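PDB 2YV9: chloride intracellular channel exc-4 from Caenorhabditis elegans, which may insert into membranes to form chloride channels and is required to regulate the size of the excretory canal lumen as it grows. Local coordinates for residues A[124-129]-A[193-198]; A[117-122]-A[181-186]; A[201-206]-A[270-275]; A[197-202]-A[223-228]. All coordinates share one frame; numbering follows the deposited sequence.

In the fold
All four contacts lie in the all-helical C-terminal domain of this GST-like fold, and helix 190-210 is the element that ties them together. Contact 1 sets it against helix 117-140, contact 4 against helix 219-228 and contact 3 against the C-terminal tail, while contact 2 fastens the loop before it to the start of helix 117-140. Contacts 1 and 4 share Pro197 and Arg198, their centres about 10 Å apart; contacts 3 and 4 share His201 and Ile202, with centres about 8 Å apart. Leu195 CD2 touches Leu183 CD2 at 3.9 Å, joining contacts 1 and 2. The calcium ion belongs to the thioredoxin-like N-terminal domain, about 13 Å from the side chain of Arg198.

Contact 1: residues A[124-129]-A[193-198]; sequences ENLYRN and CELMPR
Leu126 CD2 meets Leu195 CD1 at 3.8 Å, the two side chains crossing at about a right angle in a small aliphatic patch. Leu195 does not aim straight at the other helix; with CG anti to the backbone N (chi1 -173°) it reaches across with one methyl branch.

A second patch, built on an aromatic ring, pairs Tyr127 with Arg198. The arginine runs extended from CG to NE over one face of the ring, its methylenes supplying most of the contact: CG stands 4.0 Å from Tyr127 CD1, toward the rim, and CD is 4.1 Å from Tyr127 CG. The guanidinium lies farther out, CZ 5.4 Å from the ring centroid, and its plane is turned 69° from that of the ring, so any cation-pi attraction is weak. The tyrosine hydroxyl bonds elsewhere, to Tyr248 OH.

Polar bonds run within each helix instead of between them. Arg198 NH1 donates to Glu194 O at 2.9 Å, with the acceptor close to the guanidinium plane, and this limits rotation of the arginine head. That carbonyl also receives a weak backbone bond from Arg198 N, at the kink where Pro197, lacking an N-H, makes no bond to the preceding turn. On the far side of helix 117-140, Arg128 NH1 forms a salt bridge to Glu124 OE1, and its NH2 pairs with Glu88 of the second subunit.

Leu38 of helix 38-52 touches both Tyr127 and Pro197, placing this helix pair at the interface of thioredoxin-like and all-helical domains characteristic of the GST fold.

Contact 2: residues A[117-122]-A[181-186]; sequences PSAEKR and RYLLGN
Ala119 meets two neighbouring leucines with its single methyl: CB lies 3.9 Å from Leu183 CD2 and 4.2 Å from Leu184 CD1. The nearest CA atoms, those of Ala119 and Leu183, are 7.8 Å apart, a spacing that the small alanine and the longer leucine bridge between them. Leu183 leaves its backbone in the direction of the helix, and a chi1 of -168° sets CG opposite the backbone N and sends CD2 to the methyl. Leu184 starts off at an angle and brings only its CD1 end to the methyl. The contact is purely apolar, with no hydrogen bond between the two segments.

Residues 181-186 belong to the connection from helix 155-178 to helix 190-210 in the all-helical domain of a GST-like protein, and they pack against the first turn of helix 117-140. Leu183 also touches Leu195 and Tyr224, so its side chain faces three helices, whereas Leu184 lies on Tyr191 and Arg178.

One backbone bond closes the loop, and two side chains hold it from outside. Tyr182 N donates to Gly185 O at 2.9 Å, closing a tight bend that has the two leucines at its apex, the ends of their side chains reaching helix 117-140. Farther out, Leu183 N is bonded to Asp192 OD1 and Leu183 O to Arg178 NH1, which tie the bend to the helices on both sides of it in the chain.

Contact 3: residues A[201-206]-A[270-275]; sequences HIRIIG and TIPEKV
Arg203 NH1 reaches the backbone carbonyl of Thr270, its N...O distance to Thr270 O being 2.8 Å. Short as that is, the bond is weak, because the N-H...O angle is only 126° and the hydrogen points well aside from the oxygen. Arg203 NE forms a salt bridge with Asp213 OD1, its strongest polar partner, which probably sets the orientation of the guanidinium and may account for the bent bond.

The other terminal nitrogen, Arg203 NH2, comes against the proline ring, 3.6 Å from Pro272 CG and 3.8 Å from Pro272 CD; it also has a hydrogen bond outside the two segments. The approaches to the ring methylenes are van der Waals contacts, and the two side chains come from opposite directions. Arg203 gets this far, over a gap of 10.4 Å from its CA to that of Thr270, by bending at chi2 (-92°) and then running out extended.

Pro272 holds the N-cap position of helix 273-280, so the arginine bears on the tail just where it turns from loop into helix. Trp222 of helix 219-228 packs against both Arg203 and Pro272, as well as Ile271 and Val275.

Helix 190-210 thus holds the C-terminal tail partly through one charged group whose polar partners include Asp213 and the Thr270 carbonyl. Since the aspartate probably offsets the arginine's charge, the tail contributes a weak polar bond and apolar contacts, not a counter-ion.

Contact 4: residues A[197-202]-A[223-228]; sequences PRLHHI and AYILTA
Leu199 CD1 does nearly all the close work, meeting two residues of helix 219-228 at once. It sits at the edge of the Tyr224 ring, in the ring plane, 3.6 Å from Tyr224 CD2 and 3.7 Å from CE2 of the same ring. The same methyl rests 4.0 Å from Ile225 CG1, and here the backbones come closest, Leu199 CA and Ile225 CA being 7.4 Å apart. Tyr224 leaves its helix at an angle, and its anti chi1 (176°) swings the ring over to the leucine, the two side chains crossing at about a right angle.

Beside this point the packing is looser: His200 ND1 comes no nearer than 5.9 Å to Ile225 CG2. Even this looser side is buried: His200 ND1 bonds to Tyr229 OH, and the imidazole also meets the ring of His269. Leu199 also touches Leu126 of helix 117-140.

No hydrogen bond joins the two segments. The hydroxyl at the far end of the Tyr224 ring is bonded to Asp192 OD1 near the start of helix 190-210; the helix pair therefore combines an apolar centre with a polar tether about two turns back along helix 190-210.

Contact 1: residues A[124-129]-A[193-198]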
loop_
_atom_site.group_PDB
_atom_site.type_symbol
_atom_site.label_atom_id
_atom_site.label_comp_id
_atom_site.label_asym_id
_atom_site.label_seq_id
_atom_site.Cartn_x
_atom_site.Cartn_y
_atom_site.Cartn_z
ATOM N N GLU A 124 7.936 -6.025 13.481
ATOM C CA GLU A 124 6.517 -6.437 13.453
ATOM C C GLU A 124 6.065 -6.797 14.873
ATOM O O GLU A 124 4.975 -6.404 15.322
ATOM C CB GLU A 124 6.345 -7.677 12.600
ATOM C CG GLU A 124 4.916 -8.202 12.523
ATOM C CD GLU A 124 4.468 -8.967 13.776
ATOM O OE1 GLU A 124 5.283 -9.640 14.430
ATOM O OE2 GLU A 124 3.262 -8.924 14.105
ATOM N N ASN A 125 6.904 -7.533 15.600
ATOM C CA ASN A 125 6.472 -8.048 16.887
ATOM C C ASN A 125 6.315 -6.879 17.878
ATOM O O ASN A 125 5.376 -6.834 18.702
ATOM C CB ASN A 125 7.455 -9.087 17.425
ATOM C CG ASN A 125 6.814 -10.050 18.435
ATOM O OD1 ASN A 125 5.801 -9.768 19.041
ATOM N ND2 ASN A 125 7.435 -11.212 18.593
ATOM N N LEU A 126 7.241 -5.916 17.791
ATOM C CA LEU A 126 7.154 -4.735 18.671
ATOM C C LEU A 126 5.829 -3.999 18.413
ATOM O O LEU A 126 5.049 -3.697 19.353
ATOM C CB LEU A 126 8.318 -3.805 18.383
ATOM C CG LEU A 126 8.215 -2.436 19.043
ATOM C CD1 LEU A 126 8.235 -2.553 20.576
ATOM C CD2 LEU A 126 9.322 -1.480 18.424
ATOM N N TYR A 127 5.588 -3.661 17.149
ATOM C CA TYR A 127 4.421 -2.772 16.872
ATOM C C TYR A 127 3.106 -3.497 17.080
ATOM O O TYR A 127 2.132 -2.900 17.520
ATOM C CB TYR A 127 4.498 -2.146 15.489
ATOM C CG TYR A 127 3.636 -0.951 15.321
ATOM C CD1 TYR A 127 3.845 0.188 16.047
ATOM C CD2 TYR A 127 2.656 -0.965 14.378
ATOM C CE1 TYR A 127 3.010 1.294 15.874
ATOM C CE2 TYR A 127 1.823 0.107 14.179
ATOM C CZ TYR A 127 2.003 1.223 14.913
ATOM O OH TYR A 127 1.099 2.244 14.641
ATOM N N ARG A 128 3.094 -4.792 16.795
ATOM C CA ARG A 128 1.907 -5.637 17.080
ATOM C C ARG A 128 1.558 -5.599 18.581
ATOM O O ARG A 128 0.383 -5.403 18.989
ATOM C CB ARG A 128 2.219 -7.030 16.643
ATOM C CG ARG A 128 1.284 -8.150 17.090
ATOM C CD ARG A 128 1.889 -9.408 16.491
ATOM N NE ARG A 128 2.048 -10.466 17.443
ATOM C CZ ARG A 128 2.994 -11.398 17.400
ATOM N NH1 ARG A 128 3.947 -11.468 16.442
ATOM N NH2 ARG A 128 2.969 -12.331 18.358
ATOM N N ASN A 129 2.551 -5.772 19.436
ATOM C CA ASN A 129 2.243 -5.731 20.859
ATOM C C ASN A 129 1.843 -4.329 21.362
ATOM O O ASN A 129 1.006 -4.190 22.252
ATOM C CB ASN A 129 3.364 -6.317 21.689
ATOM C CG ASN A 129 3.366 -7.825 21.631
ATOM O OD1 ASN A 129 4.328 -8.434 21.197
ATOM N ND2 ASN A 129 2.306 -8.429 22.097
ATOM N N CYS A 193 13.864 3.029 8.422
ATOM C CA CYS A 193 12.767 3.839 7.906
ATOM C C CYS A 193 11.421 3.316 8.467
ATOM O O CYS A 193 10.428 4.066 8.505
ATOM C CB CYS A 193 12.778 3.902 6.440
ATOM S SG CYS A 193 14.269 4.748 5.800
ATOM N N GLU A 194 11.409 2.064 8.961
ATOM C CA GLU A 194 10.240 1.447 9.596
ATOM C C GLU A 194 10.298 1.517 11.132
ATOM O O GLU A 194 9.331 1.896 11.804
ATOM C CB GLU A 194 10.113 0.006 9.144
ATOM C CG GLU A 194 9.892 -0.044 7.630
ATOM C CD GLU A 194 10.165 -1.395 6.999
ATOM O OE1 GLU A 194 10.496 -2.357 7.731
ATOM O OE2 GLU A 194 9.975 -1.486 5.755
ATOM N N LEU A 195 11.431 1.152 11.696
ATOM C CA LEU A 195 11.557 1.116 13.183
ATOM C C LEU A 195 11.633 2.491 13.815
ATOM O O LEU A 195 11.092 2.689 14.878
ATOM C CB LEU A 195 12.850 0.348 13.556
ATOM C CG LEU A 195 13.041 0.084 15.040
ATOM C CD1 LEU A 195 11.803 -0.642 15.625
ATOM C CD2 LEU A 195 14.360 -0.729 15.262
ATOM N N MET A 196 12.371 3.448 13.235
ATOM C CA MET A 196 12.561 4.692 13.966
ATOM C C MET A 196 11.188 5.418 14.099
ATOM O O MET A 196 10.813 5.823 15.197
ATOM C CB MET A 196 13.633 5.574 13.327
ATOM C CG MET A 196 15.029 4.998 13.490
ATOM S SD MET A 196 16.226 6.033 12.547
ATOM C CE MET A 196 17.746 5.591 13.461
ATOM N N PRO A 197 10.433 5.505 12.994
ATOM C CA PRO A 197 9.052 6.098 13.235
ATOM C C PRO A 197 8.201 5.316 14.247
ATOM O O PRO A 197 7.588 5.917 15.101
ATOM C CB PRO A 197 8.444 6.080 11.827
ATOM C CG PRO A 197 9.674 6.168 10.886
ATOM C CD PRO A 197 10.703 5.275 11.569
ATOM N N ARG A 198 8.256 3.983 14.219
ATOM C CA ARG A 198 7.496 3.175 15.183
ATOM C C ARG A 198 7.943 3.468 16.634
ATOM O O ARG A 198 7.132 3.634 17.562
ATOM C CB ARG A 198 7.488 1.719 14.796
ATOM C CG ARG A 198 6.674 1.463 13.516
ATOM C CD ARG A 198 6.813 0.020 12.962
ATOM N NE ARG A 198 5.872 -0.255 11.872
ATOM C CZ ARG A 198 5.891 0.360 10.695
ATOM N NH1 ARG A 198 6.859 1.232 10.416
ATOM N NH2 ARG A 198 4.962 0.107 9.788
#

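Contact 2: residues A[117-122]-A[181-186]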
loop_
_atom_site.group_PDB
_atom_site.type_symbol
_atom_site.label_atom_id
_atom_site.label_comp_id
_atom_site.label_asym_id
_atom_site.label_seq_id
_atom_site.Cartn_x
_atom_site.Cartn_y
_atom_site.Cartn_z
ATOM N N PRO A 117 15.803 -11.015 8.138
ATOM C CA PRO A 117 14.573 -11.536 8.743
ATOM C C PRO A 117 14.562 -11.365 10.280
ATOM O O PRO A 117 13.489 -11.288 10.867
ATOM C CB PRO A 117 14.578 -13.008 8.329
ATOM C CG PRO A 117 16.039 -13.345 8.241
ATOM C CD PRO A 117 16.719 -12.096 7.724
ATOM N N SER A 118 15.728 -11.214 10.889
ATOM C CA SER A 118 15.809 -10.850 12.303
ATOM C C SER A 118 15.105 -9.509 12.510
ATOM O O SER A 118 14.238 -9.374 13.362
ATOM C CB SER A 118 17.261 -10.758 12.776
ATOM O OG SER A 118 17.358 -10.016 13.990
ATOM N N ALA A 119 15.484 -8.536 11.700
ATOM C CA ALA A 119 14.967 -7.163 11.834
ATOM C C ALA A 119 13.471 -7.105 11.552
ATOM O O ALA A 119 12.696 -6.439 12.272
ATOM C CB ALA A 119 15.704 -6.253 10.893
ATOM N N GLU A 120 13.048 -7.788 10.486
ATOM C CA GLU A 120 11.635 -7.785 10.056
ATOM C C GLU A 120 10.704 -8.370 11.107
ATOM O O GLU A 120 9.547 -7.937 11.253
ATOM C CB GLU A 120 11.435 -8.571 8.749
ATOM C CG GLU A 120 12.031 -7.874 7.565
ATOM C CD GLU A 120 11.799 -8.544 6.230
ATOM O OE1 GLU A 120 11.122 -9.588 6.180
ATOM O OE2 GLU A 120 12.284 -7.978 5.222
ATOM N N LYS A 121 11.179 -9.400 11.800
ATOM C CA LYS A 121 10.381 -9.994 12.872
ATOM C C LYS A 121 10.342 -9.099 14.118
ATOM O O LYS A 121 9.314 -8.969 14.772
ATOM C CB LYS A 121 10.948 -11.386 13.234
ATOM C CG LYS A 121 10.700 -12.441 12.159
ATOM C CD LYS A 121 11.461 -13.748 12.460
ATOM C CE LYS A 121 12.053 -14.382 11.193
ATOM N NZ LYS A 121 13.244 -15.236 11.503
ATOM N N ARG A 122 11.435 -8.440 14.419
ATOM C CA ARG A 122 11.517 -7.657 15.634
ATOM C C ARG A 122 10.579 -6.442 15.499
ATOM O O ARG A 122 9.891 -6.068 16.441
ATOM C CB ARG A 122 12.942 -7.192 15.882
ATOM C CG ARG A 122 13.883 -8.333 16.283
ATOM C CD ARG A 122 13.676 -8.722 17.740
ATOM N NE ARG A 122 14.496 -9.880 18.084
ATOM C CZ ARG A 122 14.216 -11.141 17.753
ATOM N NH1 ARG A 122 13.115 -11.438 17.060
ATOM N NH2 ARG A 122 15.045 -12.118 18.118
ATOM N N ARG A 181 25.426 1.925 14.408
ATOM C CA ARG A 181 24.749 3.218 14.511
ATOM C C ARG A 181 23.284 3.069 14.135
ATOM O O ARG A 181 22.368 3.621 14.828
ATOM C CB ARG A 181 25.369 4.184 13.508
ATOM C CG ARG A 181 24.774 5.568 13.510
ATOM C CD ARG A 181 25.481 6.434 14.517
ATOM N NE ARG A 181 26.801 6.826 14.011
ATOM C CZ ARG A 181 27.830 7.230 14.760
ATOM N NH1 ARG A 181 27.733 7.316 16.089
ATOM N NH2 ARG A 181 28.974 7.550 14.168
ATOM N N TYR A 182 23.090 2.420 12.988
ATOM C CA TYR A 182 21.751 2.054 12.510
ATOM C C TYR A 182 21.500 0.575 12.825
ATOM O O TYR A 182 22.359 -0.079 13.415
ATOM C CB TYR A 182 21.569 2.465 11.015
ATOM C CG TYR A 182 21.607 3.998 10.837
ATOM C CD1 TYR A 182 20.443 4.770 11.036
ATOM C CD2 TYR A 182 22.772 4.663 10.514
ATOM C CE1 TYR A 182 20.460 6.151 10.923
ATOM C CE2 TYR A 182 22.804 6.057 10.395
ATOM C CZ TYR A 182 21.628 6.803 10.607
ATOM O OH TYR A 182 21.622 8.172 10.485
ATOM N N LEU A 183 20.324 0.035 12.492
ATOM C CA LEU A 183 19.927 -1.268 12.936
ATOM C C LEU A 183 20.811 -2.347 12.341
ATOM O O LEU A 183 21.108 -3.328 13.020
ATOM C CB LEU A 183 18.446 -1.538 12.596
ATOM C CG LEU A 183 17.754 -2.733 13.225
ATOM C CD1 LEU A 183 17.725 -2.651 14.734
ATOM C CD2 LEU A 183 16.332 -2.848 12.687
ATOM N N LEU A 184 21.221 -2.167 11.094
ATOM C CA LEU A 184 22.033 -3.196 10.389
ATOM C C LEU A 184 23.490 -2.877 10.176
ATOM O O LEU A 184 24.260 -3.748 9.728
ATOM C CB LEU A 184 21.429 -3.440 9.026
ATOM C CG LEU A 184 20.298 -4.452 8.948
ATOM C CD1 LEU A 184 19.133 -4.136 9.892
ATOM C CD2 LEU A 184 19.886 -4.572 7.462
ATOM N N GLY A 185 23.890 -1.644 10.432
ATOM C CA GLY A 185 25.235 -1.210 10.154
ATOM C C GLY A 185 25.357 0.285 10.251
ATOM O O GLY A 185 24.569 0.934 10.992
ATOM N N ASN A 186 26.343 0.827 9.536
ATOM C CA ASN A 186 26.672 2.243 9.616
ATOM C C ASN A 186 25.764 3.150 8.781
ATOM O O ASN A 186 25.845 4.379 8.913
ATOM C CB ASN A 186 28.108 2.441 9.160
ATOM C CG ASN A 186 28.661 3.790 9.545
ATOM O OD1 ASN A 186 29.105 4.568 8.689
ATOM N ND2 ASN A 186 28.633 4.082 10.841
#

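Contact 3: residues A[201-206]-A[270-275]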
loop_
_atom_site.group_PDB
_atom_site.type_symbol
_atom_site.label_atom_id
_atom_site.label_comp_id
_atom_site.label_asym_id
_atom_site.label_seq_id
_atom_site.Cartn_x
_atom_site.Cartn_y
_atom_site.Cartn_z
ATOM N N HIS A 201 6.674 6.943 17.606
ATOM C CA HIS A 201 5.226 6.817 17.893
ATOM C C HIS A 201 5.016 6.205 19.301
ATOM O O HIS A 201 4.204 6.683 20.121
ATOM C CB HIS A 201 4.478 5.951 16.876
ATOM C CG HIS A 201 4.218 6.622 15.571
ATOM N ND1 HIS A 201 3.081 6.374 14.827
ATOM C CD2 HIS A 201 4.910 7.581 14.908
ATOM C CE1 HIS A 201 3.131 7.102 13.722
ATOM N NE2 HIS A 201 4.218 7.861 13.752
ATOM N N ILE A 202 5.749 5.117 19.581
ATOM C CA ILE A 202 5.568 4.442 20.837
ATOM C C ILE A 202 5.951 5.398 21.974
ATOM O O ILE A 202 5.297 5.438 23.022
ATOM C CB ILE A 202 6.439 3.163 20.889
ATOM C CG1 ILE A 202 5.799 2.130 19.990
ATOM C CG2 ILE A 202 6.535 2.662 22.237
ATOM C CD1 ILE A 202 6.620 0.852 19.753
ATOM N N ARG A 203 7.034 6.182 21.787
ATOM C CA ARG A 203 7.476 7.092 22.845
ATOM C C ARG A 203 6.431 8.180 23.139
ATOM O O ARG A 203 6.016 8.393 24.278
ATOM C CB ARG A 203 8.798 7.759 22.473
ATOM C CG ARG A 203 9.666 8.050 23.661
ATOM C CD ARG A 203 9.477 9.401 24.248
ATOM N NE ARG A 203 10.152 9.550 25.543
ATOM C CZ ARG A 203 10.925 10.576 25.894
ATOM N NH1 ARG A 203 11.154 11.582 25.078
ATOM N NH2 ARG A 203 11.430 10.626 27.115
ATOM N N ILE A 204 5.990 8.838 22.082
ATOM C CA ILE A 204 4.985 9.917 22.195
ATOM C C ILE A 204 3.668 9.387 22.735
ATOM O O ILE A 204 3.081 9.987 23.641
ATOM C CB ILE A 204 4.762 10.608 20.834
ATOM C CG1 ILE A 204 6.031 11.290 20.314
ATOM C CG2 ILE A 204 3.635 11.675 20.913
ATOM C CD1 ILE A 204 6.721 12.208 21.317
ATOM N N ILE A 205 3.168 8.293 22.180
ATOM C CA ILE A 205 1.863 7.747 22.617
ATOM C C ILE A 205 1.996 7.184 24.047
ATOM O O ILE A 205 1.117 7.330 24.895
ATOM C CB ILE A 205 1.323 6.702 21.647
ATOM C CG1 ILE A 205 0.988 7.355 20.317
ATOM C CG2 ILE A 205 0.049 5.974 22.217
ATOM C CD1 ILE A 205 0.013 8.562 20.439
ATOM N N GLY A 206 3.122 6.538 24.340
ATOM C CA GLY A 206 3.361 6.139 25.724
ATOM C C GLY A 206 3.275 7.257 26.745
ATOM O O GLY A 206 2.543 7.138 27.780
ATOM N N THR A 270 13.683 14.513 22.586
ATOM C CA THR A 270 14.445 14.714 23.802
ATOM C C THR A 270 14.663 13.392 24.482
ATOM O O THR A 270 13.719 12.680 24.787
ATOM C CB THR A 270 13.635 15.621 24.720
ATOM O OG1 THR A 270 13.585 16.916 24.108
ATOM C CG2 THR A 270 14.258 15.704 26.088
ATOM N N ILE A 271 15.922 13.077 24.732
ATOM C CA ILE A 271 16.327 11.897 25.432
ATOM C C ILE A 271 16.327 12.151 26.949
ATOM O O ILE A 271 16.773 13.211 27.401
ATOM C CB ILE A 271 17.785 11.542 25.024
ATOM C CG1 ILE A 271 17.888 11.416 23.489
ATOM C CG2 ILE A 271 18.235 10.266 25.752
ATOM C CD1 ILE A 271 16.935 10.384 22.864
ATOM N N PRO A 272 15.823 11.196 27.748
ATOM C CA PRO A 272 15.918 11.429 29.192
ATOM C C PRO A 272 17.362 11.691 29.669
ATOM O O PRO A 272 18.348 11.159 29.108
ATOM C CB PRO A 272 15.373 10.139 29.807
ATOM C CG PRO A 272 14.460 9.603 28.752
ATOM C CD PRO A 272 15.133 9.929 27.445
ATOM N N GLU A 273 17.448 12.450 30.763
ATOM C CA GLU A 273 18.736 12.959 31.219
ATOM C C GLU A 273 19.747 11.873 31.577
ATOM O O GLU A 273 20.925 11.945 31.184
ATOM C CB GLU A 273 18.528 13.859 32.451
ATOM C CG GLU A 273 19.809 14.418 33.070
ATOM C CD GLU A 273 19.493 15.536 34.039
ATOM O OE1 GLU A 273 19.253 15.210 35.224
ATOM O OE2 GLU A 273 19.399 16.700 33.582
ATOM N N LYS A 274 19.306 10.942 32.422
ATOM C CA LYS A 274 20.197 9.883 32.939
ATOM C C LYS A 274 20.557 8.957 31.802
ATOM O O LYS A 274 21.654 8.401 31.761
ATOM C CB LYS A 274 19.509 9.099 34.047
ATOM C CG LYS A 274 20.366 7.996 34.697
ATOM C CD LYS A 274 21.767 8.474 35.084
ATOM C CE LYS A 274 22.488 7.440 35.930
ATOM N NZ LYS A 274 23.784 8.001 36.405
ATOM N N VAL A 275 19.646 8.812 30.854
ATOM C CA VAL A 275 19.900 7.959 29.667
ATOM C C VAL A 275 20.959 8.596 28.773
ATOM O O VAL A 275 21.829 7.922 28.239
ATOM C CB VAL A 275 18.627 7.733 28.862
ATOM C CG1 VAL A 275 18.936 6.992 27.528
ATOM C CG2 VAL A 275 17.587 6.985 29.694
#

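Contact 4: residues A[197-202]-A[223-228]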
loop_
_atom_site.group_PDB
_atom_site.type_symbol
_atom_site.label_atom_id
_atom_site.label_comp_id
_atom_site.label_asym_id
_atom_site.label_seq_id
_atom_site.Cartn_x
_atom_site.Cartn_y
_atom_site.Cartn_z
ATOM N N PRO A 197 10.433 5.505 12.994
ATOM C CA PRO A 197 9.052 6.098 13.235
ATOM C C PRO A 197 8.201 5.316 14.247
ATOM O O PRO A 197 7.588 5.917 15.101
ATOM C CB PRO A 197 8.444 6.080 11.827
ATOM C CG PRO A 197 9.674 6.168 10.886
ATOM C CD PRO A 197 10.703 5.275 11.569
ATOM N N ARG A 198 8.256 3.983 14.219
ATOM C CA ARG A 198 7.496 3.175 15.183
ATOM C C ARG A 198 7.943 3.468 16.634
ATOM O O ARG A 198 7.132 3.634 17.562
ATOM C CB ARG A 198 7.488 1.719 14.796
ATOM C CG ARG A 198 6.674 1.463 13.516
ATOM C CD ARG A 198 6.813 0.020 12.962
ATOM N NE ARG A 198 5.872 -0.255 11.872
ATOM C CZ ARG A 198 5.891 0.360 10.695
ATOM N NH1 ARG A 198 6.859 1.232 10.416
ATOM N NH2 ARG A 198 4.962 0.107 9.788
ATOM N N LEU A 199 9.252 3.520 16.846
ATOM C CA LEU A 199 9.757 3.838 18.158
ATOM C C LEU A 199 9.292 5.202 18.632
ATOM O O LEU A 199 8.899 5.344 19.777
ATOM C CB LEU A 199 11.271 3.718 18.194
ATOM C CG LEU A 199 11.868 2.334 18.169
ATOM C CD1 LEU A 199 13.432 2.385 17.988
ATOM C CD2 LEU A 199 11.569 1.518 19.490
ATOM N N HIS A 200 9.366 6.193 17.757
ATOM C CA HIS A 200 8.979 7.555 18.136
ATOM C C HIS A 200 7.487 7.608 18.427
ATOM O O HIS A 200 7.073 8.212 19.432
ATOM C CB HIS A 200 9.267 8.512 17.009
ATOM C CG HIS A 200 9.054 9.935 17.392
ATOM N ND1 HIS A 200 9.722 10.556 18.433
ATOM C CD2 HIS A 200 8.187 10.853 16.902
ATOM C CE1 HIS A 200 9.279 11.799 18.544
ATOM N NE2 HIS A 200 8.350 12.001 17.634
ATOM N N HIS A 201 6.674 6.943 17.606
ATOM C CA HIS A 201 5.226 6.817 17.893
ATOM C C HIS A 201 5.016 6.205 19.301
ATOM O O HIS A 201 4.204 6.683 20.121
ATOM C CB HIS A 201 4.478 5.951 16.876
ATOM C CG HIS A 201 4.218 6.622 15.571
ATOM N ND1 HIS A 201 3.081 6.374 14.827
ATOM C CD2 HIS A 201 4.910 7.581 14.908
ATOM C CE1 HIS A 201 3.131 7.102 13.722
ATOM N NE2 HIS A 201 4.218 7.861 13.752
ATOM N N ILE A 202 5.749 5.117 19.581
ATOM C CA ILE A 202 5.568 4.442 20.837
ATOM C C ILE A 202 5.951 5.398 21.974
ATOM O O ILE A 202 5.297 5.438 23.022
ATOM C CB ILE A 202 6.439 3.163 20.889
ATOM C CG1 ILE A 202 5.799 2.130 19.990
ATOM C CG2 ILE A 202 6.535 2.662 22.237
ATOM C CD1 ILE A 202 6.620 0.852 19.753
ATOM N N ALA A 223 20.156 5.019 22.490
ATOM C CA ALA A 223 21.141 5.566 21.581
ATOM C C ALA A 223 20.699 5.580 20.090
ATOM O O ALA A 223 20.982 6.499 19.326
ATOM C CB ALA A 223 22.469 4.828 21.695
ATOM N N TYR A 224 19.975 4.549 19.702
ATOM C CA TYR A 224 19.423 4.431 18.365
ATOM C C TYR A 224 18.292 5.477 18.179
ATOM O O TYR A 224 18.180 6.121 17.125
ATOM C CB TYR A 224 18.919 3.003 18.179
ATOM C CG TYR A 224 18.232 2.697 16.889
ATOM C CD1 TYR A 224 18.950 2.364 15.733
ATOM C CD2 TYR A 224 16.824 2.695 16.803
ATOM C CE1 TYR A 224 18.329 2.124 14.578
ATOM C CE2 TYR A 224 16.195 2.423 15.592
ATOM C CZ TYR A 224 16.935 2.082 14.517
ATOM O OH TYR A 224 16.345 1.805 13.327
ATOM N N ILE A 225 17.498 5.704 19.219
ATOM C CA ILE A 225 16.479 6.775 19.129
ATOM C C ILE A 225 17.198 8.139 18.987
ATOM O O ILE A 225 16.834 9.005 18.175
ATOM C CB ILE A 225 15.552 6.725 20.345
ATOM C CG1 ILE A 225 14.703 5.433 20.283
ATOM C CG2 ILE A 225 14.656 8.003 20.403
ATOM C CD1 ILE A 225 14.035 5.041 21.582
ATOM N N LEU A 226 18.239 8.350 19.775
ATOM C CA LEU A 226 19.071 9.548 19.595
ATOM C C LEU A 226 19.612 9.670 18.173
ATOM O O LEU A 226 19.545 10.734 17.592
ATOM C CB LEU A 226 20.202 9.554 20.608
ATOM C CG LEU A 226 21.139 10.769 20.578
ATOM C CD1 LEU A 226 20.451 12.148 20.551
ATOM C CD2 LEU A 226 22.154 10.655 21.783
ATOM N N THR A 227 20.104 8.568 17.620
ATOM C CA THR A 227 20.509 8.542 16.229
ATOM C C THR A 227 19.359 9.027 15.345
ATOM O O THR A 227 19.560 9.843 14.485
ATOM C CB THR A 227 21.043 7.172 15.849
ATOM O OG1 THR A 227 22.215 6.942 16.657
ATOM C CG2 THR A 227 21.389 7.121 14.396
ATOM N N ALA A 228 18.144 8.560 15.604
ATOM C CA ALA A 228 16.988 9.023 14.822
ATOM C C ALA A 228 16.849 10.555 14.832
ATOM O O ALA A 228 16.643 11.206 13.820
ATOM C CB ALA A 228 15.698 8.411 15.411
#